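PDB 3TBF: glucosamine--fructose-6-phosphate aminotransferase [isomerizing] from Francisella tularensis subsp. tularensis, which probably forms glucosamine-6-phosphate from fructose-6-phosphate and glutamine-derived ammonia, its C-terminal part, crystallised here, carrying the two sugar isomerase (SIS) domains. Local coordinates for residues 17-21 / 159-165; 167-172 / 338-342; 66-70 / 85-89. All coordinates share one frame; numbering follows the deposited sequence.

Contact 1 of 3, residues 17-21 / 159-165; sequences EIYEQ and IGVASTK
The carboxylate of E17 spans two consecutive peptide N-H groups of the loop 159-165. Its OE2 accepts I159 N at 3.0 Å in a nearly straight bond of 176°. That donor comes in on the syn side, tilted 26° out of the carboxylate plane. OE1 takes G160 N on its syn lone pair at 3.1 Å. With one bond to each oxygen, rotation of the carboxylate is restrained. A bend in the E17 chain at chi2 turns the group toward these amides, while CG packs against CE of K165. The lysine chain runs extended beyond CG past this acid to E20, three residues on: K165 NZ makes a salt bridge with E20 OE1 at 2.9 Å, approaching from above the carboxylate plane, 45° out of it. E17 OE2 remains 5.3 Å from K165 NZ, so its negative charge probably adds to the field around the ammonium group without touching it. T164 turns its CG2 onto CG1 of I18 (3.6 Å), their side chains crossing at about a right angle; T164 OG1, against E17 CB at 3.5 Å, is buried and has no polar partner in the model. Q21 lays CG on CB of K165; its chain runs extended, and NE2 donates to I18 O at 2.8 Å, on a lone pair in the carbonyl plane.

Farther out, V157 O accepts a second bond from K165 NZ, and Q21 NE2 also binds Q345. Backbone bonds tie I159 to Q361 near the C-terminal end. The arrangement fastens the N-terminal helix 13-19 to the loop following the last sheet strand, 149-152, of the first SIS domain; there T164 stands at the N-cap position of helix 165-184, though its side chain makes no capping bond.

Contact 2 of 3, residues 167-172 / 338-342; sequences FTTQLV and VVFTI
T168 and V338 meet where helices 165-184 and 335-355 pack antiparallel, one from each of the two SIS domains of the chain. The short segments lie at 172° to each other, their axes 10.2 Å apart, and the buried interface between them is made by small, branched and aromatic side chains. The two branches of T168 divide the work: CG2, anti to the carbonyl carbon, rests on V338 CG1 at 3.8 Å and is also approached by I342 CD1, whereas OG1 (chi1 51°) turns to Q21 OE1, with which it is hydrogen-bonded. V338 likewise uses both methyls, since CG2 goes to L171 CB at 4.0 Å and more loosely to V172 CG2. These side chains of T168 and V338 cross at about a right angle.

One helical turn beyond V338 toward the C-terminus, T341 faces F167. The phenylalanine has its CG anti to the backbone N (chi1 176°), which carries the ring toward the opposite helix, and T341 CG2 reaches both CD2 and CE2 at 3.7 Å. The hydroxyl of T341, hydrogen-bonded to P337 O within its own helix, lies in the plane of the F167 ring at its edge, with OG1 3.4 Å from CE2.

Contact 3 of 3, residues 66-70 / 85-89; sequences YNAGM and SVEIA
The Y66 ring is sandwiched between aliphatic groups. I88 CG1 sits over the centre of one face in a CH-pi contact, 3.5 Å from the centroid and only 10° off the ring normal, and CD1 of the same side chain continues toward CZ and OH. The opposite face carries CG of M70, a selenomethionine of the same helix, 4.0 Å above the plane and displaced toward the rim. At CE1 the ring also nears the strand backbone, I88 N being 3.5 Å away, and V86 CG1 approaches this atom obliquely at 3.6 Å. A chi1 of 167° puts the Y66 ring on the strand side of the helix.

V86 packs beside the ring. Its CG1 touches both Y66 CE1 and M70 CG, while CG2 presses on the helix at G69 O (3.5 Å), where, at a glycine, V86 meets bare backbone. E87, on the other side of the strand, forms a salt bridge with R95, and I88 packs on E264 of the second subunit.

Helix 63-80 runs nearly antiparallel to strand 84-88 (165°), an edge strand of the parallel sheet within this chain, and together with strand 56-61 they form the beta-alpha-beta crossover of the alpha/beta SIS fold.

Contacts 1 and 2 are buried, whereas contact 3 lies at the surface and reaches the second subunit. Contact 1 is the polar one, pairing acids with a lysine and peptide N-H groups; the other two rest on apolar packing, between helices in contact 2 and of helix on strand in contact 3. Helix 165-184 begins in contact 1 and continues into contact 2, and Q21 bridges the two. Contact 2 also touches helix 63-80 of contact 3, with F167 and L171 packing on A68. Contact 3 lies within the first SIS domain, whereas contact 2 links helices of both.

Contact 1 of 3, residues 17-21 / 159-165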
# COMPACT_ATOMS: atom_id res chain seq x y z
N GLU A 17 1.91 -17.40 22.84
CA GLU A 17 2.66 -16.25 22.41
C GLU A 17 1.82 -15.02 22.47
O GLU A 17 2.30 -13.95 22.79
CB GLU A 17 3.28 -16.48 21.05
CG GLU A 17 4.56 -17.34 21.17
CD GLU A 17 4.84 -18.27 19.96
OE1 GLU A 17 4.51 -17.89 18.81
OE2 GLU A 17 5.41 -19.38 20.17
N ILE A 18 0.54 -15.16 22.19
CA ILE A 18 -0.33 -14.03 22.31
C ILE A 18 -0.37 -13.63 23.77
O ILE A 18 -0.34 -12.45 24.08
CB ILE A 18 -1.72 -14.36 21.84
CG1 ILE A 18 -1.73 -14.47 20.33
CG2 ILE A 18 -2.65 -13.33 22.26
CD1 ILE A 18 -3.00 -15.05 19.77
N TYR A 19 -0.38 -14.62 24.66
CA TYR A 19 -0.43 -14.35 26.10
C TYR A 19 0.90 -13.97 26.71
O TYR A 19 0.88 -13.56 27.83
CB TYR A 19 -1.02 -15.51 26.88
CG TYR A 19 -2.52 -15.43 26.92
CD1 TYR A 19 -3.28 -15.89 25.87
CD2 TYR A 19 -3.17 -14.91 28.02
CE1 TYR A 19 -4.67 -15.83 25.92
CE2 TYR A 19 -4.55 -14.86 28.08
CZ TYR A 19 -5.29 -15.34 27.02
OH TYR A 19 -6.68 -15.26 27.03
N GLU A 20 2.01 -14.08 25.97
CA GLU A 20 3.29 -13.58 26.47
C GLU A 20 3.47 -12.10 26.21
O GLU A 20 4.45 -11.49 26.60
CB GLU A 20 4.43 -14.28 25.76
CG GLU A 20 4.79 -15.66 26.25
CD GLU A 20 6.06 -16.19 25.54
OE1 GLU A 20 5.97 -16.69 24.39
OE2 GLU A 20 7.15 -16.08 26.13
N GLN A 21 2.54 -11.47 25.50
CA GLN A 21 2.80 -10.13 25.01
C GLN A 21 2.94 -9.10 26.09
O GLN A 21 3.72 -8.21 25.99
CB GLN A 21 1.74 -9.72 23.97
CG GLN A 21 2.00 -10.41 22.66
CD GLN A 21 0.99 -10.13 21.64
OE1 GLN A 21 1.28 -9.54 20.56
NE2 GLN A 21 -0.21 -10.62 21.90
N ILE A 159 6.88 -19.98 17.63
CA ILE A 159 6.53 -21.21 16.92
C ILE A 159 5.16 -21.08 16.22
O ILE A 159 4.83 -21.87 15.36
CB ILE A 159 6.62 -22.41 17.92
CG1 ILE A 159 8.10 -22.67 18.27
CG2 ILE A 159 5.99 -23.71 17.35
CD1 ILE A 159 8.30 -23.63 19.40
N GLY A 160 4.38 -20.05 16.55
CA GLY A 160 3.11 -19.83 15.87
C GLY A 160 3.34 -19.57 14.39
O GLY A 160 4.33 -18.97 14.00
N VAL A 161 2.43 -20.06 13.56
CA VAL A 161 2.53 -19.80 12.14
C VAL A 161 2.55 -18.26 11.95
O VAL A 161 3.44 -17.73 11.26
CB VAL A 161 1.36 -20.46 11.30
CG1 VAL A 161 1.41 -19.97 9.85
CG2 VAL A 161 1.45 -21.97 11.35
N ALA A 162 1.60 -17.56 12.56
CA ALA A 162 1.59 -16.11 12.46
C ALA A 162 2.45 -15.55 13.56
O ALA A 162 2.56 -16.13 14.65
CB ALA A 162 0.16 -15.53 12.55
N SER A 163 3.09 -14.43 13.28
CA SER A 163 3.82 -13.77 14.32
C SER A 163 2.85 -12.85 15.12
O SER A 163 1.95 -12.18 14.57
CB SER A 163 4.95 -12.99 13.73
OG SER A 163 4.42 -11.78 13.28
N THR A 164 3.04 -12.85 16.43
CA THR A 164 2.20 -12.09 17.33
C THR A 164 3.09 -11.19 18.16
O THR A 164 3.18 -9.98 17.91
CB THR A 164 1.35 -13.00 18.23
OG1 THR A 164 2.19 -13.93 18.94
CG2 THR A 164 0.29 -13.75 17.39
N LYS A 165 3.80 -11.77 19.11
CA LYS A 165 4.62 -10.95 19.98
C LYS A 165 5.76 -10.24 19.26
O LYS A 165 6.23 -9.21 19.71
CB LYS A 165 5.08 -11.76 21.16
CG LYS A 165 6.07 -12.80 20.81
CD LYS A 165 6.25 -13.78 21.89
CE LYS A 165 7.36 -14.76 21.48
NZ LYS A 165 7.93 -15.47 22.68

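Contact 2 of 3, residues 167-172 / 338-342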
# COMPACT_ATOMS: atom_id res chain seq x y z
N PHE A 167 5.37 -8.72 16.42
CA PHE A 167 4.80 -7.53 15.89
C PHE A 167 4.61 -6.45 16.93
O PHE A 167 4.99 -5.31 16.71
CB PHE A 167 3.46 -7.84 15.25
CG PHE A 167 2.75 -6.62 14.74
CD1 PHE A 167 3.15 -6.00 13.59
CD2 PHE A 167 1.66 -6.12 15.41
CE1 PHE A 167 2.45 -4.87 13.10
CE2 PHE A 167 0.95 -5.01 14.94
CZ PHE A 167 1.36 -4.36 13.81
N THR A 168 4.03 -6.80 18.08
CA THR A 168 3.81 -5.83 19.12
C THR A 168 5.10 -5.29 19.71
O THR A 168 5.18 -4.10 19.93
CB THR A 168 2.88 -6.37 20.18
OG1 THR A 168 3.33 -7.65 20.63
CG2 THR A 168 1.45 -6.44 19.63
N THR A 169 6.11 -6.15 19.89
CA THR A 169 7.41 -5.69 20.33
C THR A 169 8.14 -4.86 19.30
O THR A 169 8.92 -3.95 19.65
CB THR A 169 8.33 -6.84 20.81
OG1 THR A 169 8.61 -7.73 19.73
CG2 THR A 169 7.70 -7.60 21.96
N GLN A 170 7.90 -5.13 18.00
CA GLN A 170 8.47 -4.23 16.99
C GLN A 170 7.83 -2.87 17.06
O GLN A 170 8.52 -1.86 17.02
CB GLN A 170 8.40 -4.80 15.60
CG GLN A 170 9.36 -5.96 15.39
CD GLN A 170 8.97 -6.81 14.19
OE1 GLN A 170 8.02 -6.49 13.49
NE2 GLN A 170 9.74 -7.86 13.92
N LEU A 171 6.52 -2.82 17.23
CA LEU A 171 5.84 -1.55 17.47
C LEU A 171 6.41 -0.83 18.69
O LEU A 171 6.74 0.33 18.63
CB LEU A 171 4.36 -1.79 17.70
CG LEU A 171 3.29 -1.64 16.58
CD1 LEU A 171 3.80 -1.35 15.20
CD2 LEU A 171 2.36 -2.83 16.57
N VAL A 172 6.55 -1.51 19.80
CA VAL A 172 7.06 -0.84 20.97
C VAL A 172 8.48 -0.31 20.72
O VAL A 172 8.77 0.83 21.06
CB VAL A 172 6.98 -1.76 22.21
CG1 VAL A 172 7.81 -1.23 23.34
CG2 VAL A 172 5.56 -1.89 22.68
N VAL A 338 -0.92 -0.95 19.52
CA VAL A 338 -0.56 -2.23 20.11
C VAL A 338 -1.79 -2.91 20.75
O VAL A 338 -2.04 -4.06 20.49
CB VAL A 338 0.52 -2.06 21.20
CG1 VAL A 338 0.86 -3.42 21.81
CG2 VAL A 338 1.75 -1.35 20.66
N VAL A 339 -2.55 -2.18 21.56
CA VAL A 339 -3.69 -2.79 22.26
C VAL A 339 -4.73 -3.35 21.29
O VAL A 339 -5.21 -4.47 21.43
CB VAL A 339 -4.30 -1.85 23.26
CG1 VAL A 339 -5.55 -2.49 23.98
CG2 VAL A 339 -3.24 -1.45 24.33
N PHE A 340 -5.00 -2.62 20.22
CA PHE A 340 -6.06 -3.04 19.33
C PHE A 340 -5.60 -4.22 18.51
O PHE A 340 -6.46 -4.87 17.92
CB PHE A 340 -6.48 -1.92 18.44
CG PHE A 340 -7.49 -1.04 19.04
CD1 PHE A 340 -8.73 -1.56 19.40
CD2 PHE A 340 -7.26 0.30 19.20
CE1 PHE A 340 -9.70 -0.76 19.93
CE2 PHE A 340 -8.22 1.10 19.73
CZ PHE A 340 -9.45 0.58 20.11
N THR A 341 -4.28 -4.46 18.41
CA THR A 341 -3.76 -5.63 17.71
C THR A 341 -4.18 -6.94 18.35
O THR A 341 -4.47 -7.91 17.65
CB THR A 341 -2.21 -5.62 17.57
OG1 THR A 341 -1.83 -4.51 16.77
CG2 THR A 341 -1.70 -6.80 16.81
N ILE A 342 -4.27 -6.96 19.68
CA ILE A 342 -4.49 -8.18 20.40
C ILE A 342 -5.81 -8.90 20.02
O ILE A 342 -5.80 -10.09 19.78
CB ILE A 342 -4.44 -7.92 21.90
CG1 ILE A 342 -3.13 -7.23 22.36
CG2 ILE A 342 -4.65 -9.19 22.66
CD1 ILE A 342 -1.78 -7.77 21.88

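Contact 3 of 3, residues 66-70 / 85-89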
# COMPACT_ATOMS: atom_id res chain seq x y z
N TYR A 66 6.73 -5.03 7.86
CA TYR A 66 6.40 -3.88 7.07
C TYR A 66 5.16 -3.19 7.63
O TYR A 66 5.14 -1.96 7.73
CB TYR A 66 6.26 -4.27 5.60
CG TYR A 66 5.64 -3.26 4.70
CD1 TYR A 66 6.39 -2.23 4.18
CD2 TYR A 66 4.31 -3.37 4.33
CE1 TYR A 66 5.83 -1.31 3.33
CE2 TYR A 66 3.72 -2.47 3.48
CZ TYR A 66 4.48 -1.45 2.98
OH TYR A 66 3.88 -0.54 2.14
N ASN A 67 4.17 -3.95 8.04
CA ASN A 67 3.03 -3.36 8.71
C ASN A 67 3.42 -2.58 9.97
O ASN A 67 2.89 -1.51 10.24
CB ASN A 67 2.00 -4.42 9.02
CG ASN A 67 1.47 -5.07 7.76
OD1 ASN A 67 1.54 -4.49 6.70
ND2 ASN A 67 1.00 -6.31 7.86
N ALA A 68 4.42 -3.06 10.71
CA ALA A 68 4.85 -2.30 11.88
C ALA A 68 5.46 -0.98 11.45
O ALA A 68 5.18 0.07 12.03
CB ALA A 68 5.86 -3.13 12.77
N GLY A 69 6.30 -1.02 10.41
CA GLY A 69 6.93 0.17 9.90
C GLY A 69 5.96 1.23 9.43
O GLY A 69 6.12 2.41 9.69
N MSE A 70 4.94 0.80 8.71
CA MSE A 70 3.87 1.70 8.32
C MSE A 70 3.20 2.36 9.52
O MSE A 70 2.81 3.54 9.47
CB MSE A 70 2.80 0.91 7.54
CG MSE A 70 3.16 0.72 6.10
SE MSE A 70 1.69 -0.17 5.12
CE MSE A 70 0.34 1.29 5.24
N SER A 85 9.83 7.28 5.07
CA SER A 85 9.19 6.50 4.04
C SER A 85 9.24 5.01 4.38
O SER A 85 10.15 4.54 5.10
CB SER A 85 9.80 6.78 2.67
OG SER A 85 11.13 6.35 2.64
N VAL A 86 8.25 4.27 3.91
CA VAL A 86 8.25 2.90 4.25
C VAL A 86 8.08 2.09 3.01
O VAL A 86 7.12 2.30 2.31
CB VAL A 86 7.13 2.52 5.23
CG1 VAL A 86 7.30 1.06 5.57
CG2 VAL A 86 7.24 3.32 6.53
N GLU A 87 8.98 1.13 2.78
CA GLU A 87 8.91 0.37 1.55
C GLU A 87 9.07 -1.13 1.70
O GLU A 87 9.87 -1.61 2.50
CB GLU A 87 9.90 0.93 0.54
CG GLU A 87 9.41 0.68 -0.96
CD GLU A 87 10.22 1.45 -2.02
OE1 GLU A 87 10.59 2.63 -1.75
OE2 GLU A 87 10.45 0.86 -3.11
N ILE A 88 8.32 -1.87 0.91
CA ILE A 88 8.49 -3.30 0.84
C ILE A 88 9.85 -3.73 0.26
O ILE A 88 10.30 -3.29 -0.83
CB ILE A 88 7.37 -3.94 0.01
CG1 ILE A 88 6.06 -3.84 0.78
CG2 ILE A 88 7.60 -5.46 -0.13
CD1 ILE A 88 4.91 -3.48 -0.09
N ALA A 89 10.50 -4.61 1.00
CA ALA A 89 11.85 -5.02 0.67
C ALA A 89 11.98 -5.67 -0.73
O ALA A 89 12.97 -5.48 -1.39
CB ALA A 89 12.34 -5.97 1.71